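Local atomic coordinates of mandelate racemase/muconate lactonizing enzyme (Polaromonas sp., PDB entry 2OG9), a protein that is a member of the enolase superfamily that probably acts as a mandelate racemase-like isomerase built on a TIM barrel. Residues F77-I88 / R376-R384; S269-I277 / I301-L310. All coordinates share one frame; numbering follows the deposited sequence.

Contact 1: F77-I88 / R376-R384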
loop_
_atom_site.group_PDB
_atom_site.type_symbol
_atom_site.label_atom_id
_atom_site.label_comp_id
_atom_site.label_asym_id
_atom_site.label_seq_id
_atom_site.Cartn_x
_atom_site.Cartn_y
_atom_site.Cartn_z
ATOM N N PHE A 77 24.839 -24.797 26.678
ATOM C CA PHE A 77 25.576 -24.849 27.932
ATOM C C PHE A 77 26.870 -24.060 27.849
ATOM O O PHE A 77 27.164 -23.251 28.722
ATOM C CB PHE A 77 25.913 -26.293 28.319
ATOM C CG PHE A 77 26.778 -26.391 29.551
ATOM C CD1 PHE A 77 26.226 -26.227 30.819
ATOM C CD2 PHE A 77 28.157 -26.578 29.439
ATOM C CE1 PHE A 77 27.030 -26.244 31.957
ATOM C CE2 PHE A 77 28.971 -26.595 30.576
ATOM C CZ PHE A 77 28.405 -26.427 31.836
ATOM N N ALA A 78 27.643 -24.311 26.796
ATOM C CA ALA A 78 28.920 -23.641 26.596
ATOM C C ALA A 78 28.762 -22.130 26.612
ATOM O O ALA A 78 29.553 -21.429 27.237
ATOM C CB ALA A 78 29.549 -24.090 25.280
ATOM N N HIS A 79 27.742 -21.623 25.927
ATOM C CA HIS A 79 27.526 -20.180 25.896
ATOM C C HIS A 79 27.074 -19.672 27.266
ATOM O O HIS A 79 27.557 -18.644 27.751
ATOM C CB HIS A 79 26.488 -19.804 24.835
ATOM C CG HIS A 79 26.501 -18.348 24.484
ATOM N ND1 HIS A 79 27.538 -17.763 23.792
ATOM C CD2 HIS A 79 25.627 -17.354 24.768
ATOM C CE1 HIS A 79 27.304 -16.468 23.663
ATOM N NE2 HIS A 79 26.150 -16.194 24.248
ATOM N N ALA A 80 26.150 -20.397 27.892
ATOM C CA ALA A 80 25.653 -20.017 29.210
ATOM C C ALA A 80 26.822 -19.896 30.188
ATOM O O ALA A 80 26.887 -18.957 30.980
ATOM C CB ALA A 80 24.653 -21.060 29.717
ATOM N N ARG A 81 27.748 -20.848 30.123
ATOM C CA ARG A 81 28.913 -20.847 31.007
ATOM C C ARG A 81 29.797 -19.639 30.749
ATOM O O ARG A 81 30.308 -19.021 31.680
ATOM C CB ARG A 81 29.723 -22.135 30.808
ATOM C CG ARG A 81 30.989 -22.240 31.656
ATOM C CD ARG A 81 31.646 -23.606 31.473
ATOM N NE ARG A 81 31.985 -23.854 30.077
ATOM C CZ ARG A 81 32.328 -25.041 29.581
ATOM N NH1 ARG A 81 32.382 -26.107 30.369
ATOM N NH2 ARG A 81 32.607 -25.165 28.288
ATOM N N GLU A 82 29.970 -19.291 29.480
ATOM C CA GLU A 82 30.815 -18.156 29.137
ATOM C C GLU A 82 30.247 -16.802 29.545
ATOM O O GLU A 82 31.000 -15.910 29.924
ATOM C CB GLU A 82 31.115 -18.162 27.637
ATOM C CG GLU A 82 32.009 -17.023 27.186
ATOM C CD GLU A 82 32.387 -17.127 25.721
ATOM O OE1 GLU A 82 31.546 -17.585 24.923
ATOM O OE2 GLU A 82 33.522 -16.741 25.364
ATOM N N ILE A 83 28.928 -16.637 29.491
ATOM C CA ILE A 83 28.342 -15.347 29.850
ATOM C C ILE A 83 27.846 -15.237 31.290
ATOM O O ILE A 83 27.603 -14.134 31.777
ATOM C CB ILE A 83 27.186 -14.960 28.881
ATOM C CG1 ILE A 83 25.987 -15.893 29.064
ATOM C CG2 ILE A 83 27.680 -15.039 27.436
ATOM C CD1 ILE A 83 24.809 -15.546 28.149
ATOM N N ALA A 84 27.713 -16.367 31.978
ATOM C CA ALA A 84 27.234 -16.362 33.359
ATOM C C ALA A 84 27.884 -15.306 34.259
ATOM O O ALA A 84 27.188 -14.617 35.002
ATOM C CB ALA A 84 27.406 -17.749 33.976
ATOM N N PRO A 85 29.221 -15.161 34.203
ATOM C CA PRO A 85 29.894 -14.163 35.048
ATOM C C PRO A 85 29.337 -12.747 34.922
ATOM O O PRO A 85 29.451 -11.945 35.848
ATOM C CB PRO A 85 31.352 -14.246 34.592
ATOM C CG PRO A 85 31.492 -15.691 34.186
ATOM C CD PRO A 85 30.205 -15.931 33.419
ATOM N N ALA A 86 28.737 -12.433 33.777
ATOM C CA ALA A 86 28.185 -11.097 33.562
ATOM C C ALA A 86 27.008 -10.786 34.481
ATOM O O ALA A 86 26.605 -9.631 34.609
ATOM C CB ALA A 86 27.761 -10.934 32.098
ATOM N N LEU A 87 26.453 -11.814 35.117
ATOM C CA LEU A 87 25.316 -11.616 36.012
ATOM C C LEU A 87 25.728 -11.267 37.439
ATOM O O LEU A 87 24.971 -10.636 38.168
ATOM C CB LEU A 87 24.434 -12.872 36.044
ATOM C CG LEU A 87 23.532 -13.159 34.842
ATOM C CD1 LEU A 87 22.845 -14.512 35.023
ATOM C CD2 LEU A 87 22.488 -12.046 34.708
ATOM N N ILE A 88 26.924 -11.677 37.842
ATOM C CA ILE A 88 27.377 -11.407 39.204
ATOM C C ILE A 88 27.434 -9.917 39.530
ATOM O O ILE A 88 27.986 -9.123 38.772
ATOM C CB ILE A 88 28.766 -12.022 39.465
ATOM C CG1 ILE A 88 28.733 -13.527 39.176
ATOM C CG2 ILE A 88 29.182 -11.759 40.908
ATOM C CD1 ILE A 88 27.714 -14.306 40.003
ATOM N N ARG A 376 25.223 -34.017 32.579
ATOM C CA ARG A 376 26.483 -34.351 31.923
ATOM C C ARG A 376 27.498 -33.219 32.001
ATOM O O ARG A 376 28.696 -33.435 31.824
ATOM C CB ARG A 376 26.231 -34.727 30.462
ATOM C CG ARG A 376 25.360 -35.963 30.310
ATOM C CD ARG A 376 25.181 -36.364 28.854
ATOM N NE ARG A 376 24.178 -37.415 28.718
ATOM C CZ ARG A 376 23.700 -37.849 27.557
ATOM N NH1 ARG A 376 24.137 -37.325 26.419
ATOM N NH2 ARG A 376 22.775 -38.798 27.535
ATOM N N GLU A 377 27.012 -32.012 32.269
ATOM C CA GLU A 377 27.873 -30.843 32.378
ATOM C C GLU A 377 27.291 -29.867 33.384
ATOM O O GLU A 377 26.072 -29.778 33.542
ATOM C CB GLU A 377 27.992 -30.117 31.030
ATOM C CG GLU A 377 28.737 -30.862 29.940
ATOM C CD GLU A 377 29.053 -29.971 28.742
ATOM O OE1 GLU A 377 28.137 -29.664 27.947
ATOM O OE2 GLU A 377 30.227 -29.571 28.601
ATOM N N GLU A 378 28.167 -29.141 34.070
ATOM C CA GLU A 378 27.726 -28.133 35.022
ATOM C C GLU A 378 28.868 -27.199 35.373
ATOM O O GLU A 378 30.040 -27.555 35.267
ATOM C CB GLU A 378 27.155 -28.769 36.295
ATOM C CG GLU A 378 28.142 -29.527 37.159
ATOM C CD GLU A 378 27.567 -29.826 38.532
ATOM O OE1 GLU A 378 27.452 -28.885 39.350
ATOM O OE2 GLU A 378 27.216 -30.998 38.786
ATOM N N ALA A 379 28.512 -25.990 35.781
ATOM C CA ALA A 379 29.493 -24.986 36.145
ATOM C C ALA A 379 28.813 -23.970 37.039
ATOM O O ALA A 379 27.586 -23.858 37.049
ATOM C CB ALA A 379 30.022 -24.304 34.900
ATOM N N GLN A 380 29.612 -23.235 37.796
ATOM C CA GLN A 380 29.073 -22.216 38.671
ATOM C C GLN A 380 30.077 -21.089 38.835
ATOM O O GLN A 380 31.272 -21.270 38.613
ATOM C CB GLN A 380 28.697 -22.818 40.027
ATOM C CG GLN A 380 29.740 -23.728 40.639
ATOM C CD GLN A 380 29.246 -24.371 41.921
ATOM O OE1 GLN A 380 29.060 -23.697 42.933
ATOM N NE2 GLN A 380 29.018 -25.678 41.879
ATOM N N VAL A 381 29.575 -19.916 39.200
ATOM C CA VAL A 381 30.413 -18.749 39.394
ATOM C C VAL A 381 29.879 -17.970 40.584
ATOM O O VAL A 381 28.681 -18.008 40.867
ATOM C CB VAL A 381 30.410 -17.848 38.133
ATOM C CG1 VAL A 381 28.988 -17.496 37.755
ATOM C CG2 VAL A 381 31.219 -16.588 38.384
ATOM N N GLY A 382 30.771 -17.277 41.284
ATOM C CA GLY A 382 30.361 -16.499 42.436
ATOM C C GLY A 382 30.395 -17.301 43.721
ATOM O O GLY A 382 30.802 -18.464 43.728
ATOM N N THR A 383 29.969 -16.673 44.814
ATOM C CA THR A 383 29.942 -17.324 46.118
ATOM C C THR A 383 28.502 -17.441 46.597
ATOM O O THR A 383 27.797 -16.443 46.752
ATOM C CB THR A 383 30.749 -16.531 47.161
ATOM O OG1 THR A 383 32.071 -16.295 46.663
ATOM C CG2 THR A 383 30.840 -17.312 48.465
ATOM N N ARG A 384 28.074 -18.674 46.829
ATOM C CA ARG A 384 26.718 -18.939 47.272
ATOM C C ARG A 384 26.461 -18.317 48.644
ATOM O O ARG A 384 27.286 -18.429 49.552
ATOM C CB ARG A 384 26.490 -20.453 47.308
ATOM C CG ARG A 384 25.038 -20.858 47.257
ATOM C CD ARG A 384 24.890 -22.330 46.926
ATOM N NE ARG A 384 23.484 -22.701 46.830
ATOM C CZ ARG A 384 23.052 -23.923 46.545
ATOM N NH1 ARG A 384 23.919 -24.900 46.327
ATOM N NH2 ARG A 384 21.751 -24.163 46.474
HETATM O O HOH W 1 32.054 -26.546 33.591
HETATM O O HOH W 2 32.339 -29.323 30.657
#
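Phe77 lays one face of its ring over the side chain of Glu377, whose CB stands 3.7 Å from the ring centroid and only 13° off the normal, a CH-pi contact. With CG anti to the backbone N (chi1 175°), the ring drops from the helix onto strand 376-382 and pushes its far end against the backbone, CZ lying 3.5 Å from Glu378 N. At the ring's edge, in its plane, sits Ala379 N. The extended side chain of Glu377 carries its carboxylate along the same ring, OE1 coming to 3.4 Å from Phe77 CD2, its plane turned 43° from that of the ring.

Next along the strand, Ala379 CB meets the aliphatic part of Arg81, 3.9 Å from CD. A bend at chi3 turns the guanidinium aside. Its NH1 is too far from Glu377 OE2 for a salt bridge; instead one water links these two atoms, and a second joins NH1 to Glu378 O. The carboxylate of Glu378 itself is paired with Arg19 and Lys372. Farther on, Val381 fits among Ala84, Pro85 and Ile88, meeting Ile88 tip to tip with CG2 4.0 Å from CG1.

The helix, almost parallel to the edge strand of the N-terminal domain's antiparallel sheet, and the residues that follow it are thus held by apolar contact, with a hydrated, charged patch around Arg81 and Glu377 where water carries the polar link.

Contact 2: S269-I277 / I301-L310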
loop_
_atom_site.group_PDB
_atom_site.type_symbol
_atom_site.label_atom_id
_atom_site.label_comp_id
_atom_site.label_asym_id
_atom_site.label_seq_id
_atom_site.Cartn_x
_atom_site.Cartn_y
_atom_site.Cartn_z
ATOM N N SER A 269 12.778 -16.049 17.956
ATOM C CA SER A 269 12.966 -14.652 18.352
ATOM C C SER A 269 11.695 -13.839 18.204
ATOM O O SER A 269 10.784 -14.221 17.467
ATOM C CB SER A 269 14.078 -13.992 17.523
ATOM O OG SER A 269 13.671 -13.775 16.180
ATOM N N ALA A 270 11.642 -12.712 18.905
ATOM C CA ALA A 270 10.481 -11.836 18.843
ATOM C C ALA A 270 10.340 -11.301 17.422
ATOM O O ALA A 270 9.230 -11.153 16.912
ATOM C CB ALA A 270 10.638 -10.679 19.831
ATOM N N ALA A 271 11.475 -11.015 16.789
ATOM C CA ALA A 271 11.478 -10.499 15.424
ATOM C C ALA A 271 10.818 -11.456 14.426
ATOM O O ALA A 271 10.065 -11.020 13.550
ATOM C CB ALA A 271 12.910 -10.185 14.988
ATOM N N GLU A 272 11.095 -12.754 14.545
ATOM C CA GLU A 272 10.498 -13.728 13.630
ATOM C C GLU A 272 8.982 -13.798 13.828
ATOM O O GLU A 272 8.232 -13.918 12.859
ATOM C CB GLU A 272 11.105 -15.122 13.833
ATOM C CG GLU A 272 12.614 -15.200 13.606
ATOM C CD GLU A 272 13.118 -16.635 13.568
ATOM O OE1 GLU A 272 12.703 -17.431 14.433
ATOM O OE2 GLU A 272 13.930 -16.968 12.673
ATOM N N HIS A 273 8.538 -13.734 15.082
ATOM C CA HIS A 273 7.109 -13.769 15.383
ATOM C C HIS A 273 6.464 -12.496 14.860
ATOM O O HIS A 273 5.314 -12.502 14.413
ATOM C CB HIS A 273 6.880 -13.888 16.895
ATOM C CG HIS A 273 6.966 -15.291 17.404
ATOM N ND1 HIS A 273 5.902 -16.167 17.353
ATOM C CD2 HIS A 273 8.003 -15.989 17.923
ATOM C CE1 HIS A 273 6.282 -17.345 17.816
ATOM N NE2 HIS A 273 7.553 -17.263 18.169
ATOM N N GLY A 274 7.217 -11.404 14.913
ATOM C CA GLY A 274 6.702 -10.140 14.426
ATOM C C GLY A 274 6.443 -10.221 12.933
ATOM O O GLY A 274 5.451 -9.694 12.438
ATOM N N ASP A 275 7.332 -10.899 12.214
ATOM C CA ASP A 275 7.192 -11.034 10.771
ATOM C C ASP A 275 5.956 -11.878 10.464
ATOM O O ASP A 275 5.159 -11.543 9.587
ATOM C CB ASP A 275 8.452 -11.681 10.188
ATOM C CG ASP A 275 8.582 -11.459 8.692
ATOM O OD1 ASP A 275 8.442 -10.298 8.247
ATOM O OD2 ASP A 275 8.835 -12.445 7.964
ATOM N N LEU A 276 5.799 -12.967 11.207
ATOM C CA LEU A 276 4.657 -13.858 11.047
ATOM C C LEU A 276 3.363 -13.068 11.283
ATOM O O LEU A 276 2.396 -13.182 10.519
ATOM C CB LEU A 276 4.783 -15.016 12.049
ATOM C CG LEU A 276 3.765 -16.157 12.046
ATOM C CD1 LEU A 276 4.276 -17.308 12.915
ATOM C CD2 LEU A 276 2.432 -15.651 12.564
ATOM N N ILE A 277 3.360 -12.251 12.332
ATOM C CA ILE A 277 2.198 -11.437 12.683
ATOM C C ILE A 277 1.935 -10.359 11.632
ATOM O O ILE A 277 0.786 -10.032 11.350
ATOM C CB ILE A 277 2.394 -10.779 14.077
ATOM C CG1 ILE A 277 2.385 -11.869 15.159
ATOM C CG2 ILE A 277 1.306 -9.730 14.337
ATOM C CD1 ILE A 277 2.744 -11.364 16.560
ATOM N N ILE A 301 6.316 -10.713 22.493
ATOM C CA ILE A 301 5.590 -11.415 21.446
ATOM C C ILE A 301 4.100 -11.445 21.788
ATOM O O ILE A 301 3.260 -11.208 20.921
ATOM C CB ILE A 301 6.125 -12.858 21.280
ATOM C CG1 ILE A 301 7.571 -12.815 20.770
ATOM C CG2 ILE A 301 5.246 -13.645 20.305
ATOM C CD1 ILE A 301 8.300 -14.127 20.921
ATOM N N ALA A 302 3.781 -11.725 23.052
ATOM C CA ALA A 302 2.386 -11.776 23.498
ATOM C C ALA A 302 1.703 -10.419 23.324
ATOM O O ALA A 302 0.518 -10.352 22.989
ATOM C CB ALA A 302 2.312 -12.225 24.964
ATOM N N SER A 303 2.446 -9.338 23.558
ATOM C CA SER A 303 1.902 -7.993 23.403
ATOM C C SER A 303 1.568 -7.743 21.939
ATOM O O SER A 303 0.549 -7.136 21.629
ATOM C CB SER A 303 2.910 -6.932 23.860
ATOM O OG SER A 303 3.311 -7.145 25.200
ATOM N N LEU A 304 2.448 -8.184 21.046
ATOM C CA LEU A 304 2.229 -8.009 19.609
ATOM C C LEU A 304 1.015 -8.832 19.160
ATOM O O LEU A 304 0.182 -8.351 18.393
ATOM C CB LEU A 304 3.470 -8.441 18.813
ATOM C CG LEU A 304 4.710 -7.540 18.905
ATOM C CD1 LEU A 304 5.822 -8.098 18.034
ATOM C CD2 LEU A 304 4.354 -6.129 18.448
ATOM N N ALA A 305 0.917 -10.066 19.646
ATOM C CA ALA A 305 -0.203 -10.935 19.288
ATOM C C ALA A 305 -1.518 -10.383 19.832
ATOM O O ALA A 305 -2.558 -10.454 19.170
ATOM C CB ALA A 305 0.027 -12.351 19.826
ATOM N N GLU A 306 -1.466 -9.842 21.045
ATOM C CA GLU A 306 -2.650 -9.284 21.687
ATOM C C GLU A 306 -3.197 -8.126 20.857
ATOM O O GLU A 306 -4.396 -8.069 20.554
ATOM C CB GLU A 306 -2.291 -8.801 23.095
ATOM C CG GLU A 306 -3.472 -8.628 24.027
ATOM C CD GLU A 306 -4.378 -7.490 23.624
ATOM O OE1 GLU A 306 -3.867 -6.365 23.439
ATOM O OE2 GLU A 306 -5.603 -7.717 23.501
ATOM N N HIS A 307 -2.305 -7.212 20.484
ATOM C CA HIS A 307 -2.665 -6.039 19.690
ATOM C C HIS A 307 -3.214 -6.438 18.322
ATOM O O HIS A 307 -4.120 -5.795 17.800
ATOM C CB HIS A 307 -1.436 -5.138 19.506
ATOM C CG HIS A 307 -1.739 -3.823 18.859
ATOM N ND1 HIS A 307 -2.529 -2.863 19.457
ATOM C CD2 HIS A 307 -1.355 -3.306 17.668
ATOM C CE1 HIS A 307 -2.620 -1.812 18.661
ATOM N NE2 HIS A 307 -1.916 -2.056 17.571
ATOM N N ALA A 308 -2.663 -7.499 17.746
ATOM C CA ALA A 308 -3.108 -7.957 16.433
ATOM C C ALA A 308 -4.423 -8.728 16.520
ATOM O O ALA A 308 -4.961 -9.153 15.501
ATOM C CB ALA A 308 -2.032 -8.828 15.790
ATOM N N GLY A 309 -4.927 -8.910 17.740
ATOM C CA GLY A 309 -6.179 -9.623 17.945
ATOM C C GLY A 309 -6.120 -11.134 17.763
ATOM O O GLY A 309 -7.143 -11.771 17.492
ATOM N N LEU A 310 -4.937 -11.718 17.930
ATOM C CA LEU A 310 -4.757 -13.159 17.754
ATOM C C LEU A 310 -4.980 -13.977 19.024
ATOM O O LEU A 310 -5.033 -13.431 20.131
ATOM C CB LEU A 310 -3.344 -13.450 17.236
ATOM C CG LEU A 310 -2.872 -12.693 15.992
ATOM C CD1 LEU A 310 -1.457 -13.140 15.640
ATOM C CD2 LEU A 310 -3.818 -12.963 14.827
#
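Ile301 and Ile277 carry the apolar packing between helices 270-277 and 301-307, which run nearly parallel, 11° apart, with their axes 9.9 Å from each other. At one end Ile301 lies against the first turn of the other helix, its CG1 3.6 Å from Ala270 CA. Toward the other end Ile277 makes most of the apolar contacts: its CD1 packs 3.8 Å from Leu304 CB and equally near Ala305 N, while CG2 meets Ala308 CB at 3.8 Å. Because CG1 is anti to the carbonyl carbon (chi1 -68°), the two branches spread over different residues, and CG1 also touches Leu310 CD1.

The aromatic contribution comes from His273, crossed by Ile301. Here CD1 comes 3.5 Å from His273 CD2, and CG2 makes an off-centre CH-pi contact with the ring, 30° off its normal.

The two segments exchange no polar bonds. Ser269 is an N-cap, OG accepting from Glu272 N at 3.2 Å, and Gly309, with positive phi, closes a Schellman motif after the other helix. Glu272 and Asp275 turn to Tyr245 and His247. Neighbouring barrel helices therefore adhere through isoleucine, leucine and alanine side chains and one imidazole, the first helix capped at its start and the second at its end.

Contact 1 and contact 2 belong to different parts of the enolase-superfamily fold: the first joins helix 73-83 to strand 375-382 in the N-terminal domain, the second joins two helices outside the parallel strands of the TIM barrel. Their centres lie 31 Å apart, with nearest atoms about 14 Å apart, and they share no helix, strand or sheet. In chain order contact 2 is nested within the loop that contact 1 closes. After passing through the barrel, the chain returns to add its last strand alongside 15-26, so the C-terminal end completes the N-terminal sheet, consistent with this return helping to hold the two domains together. Each contact also lies near other subunits of the eight-chain assembly.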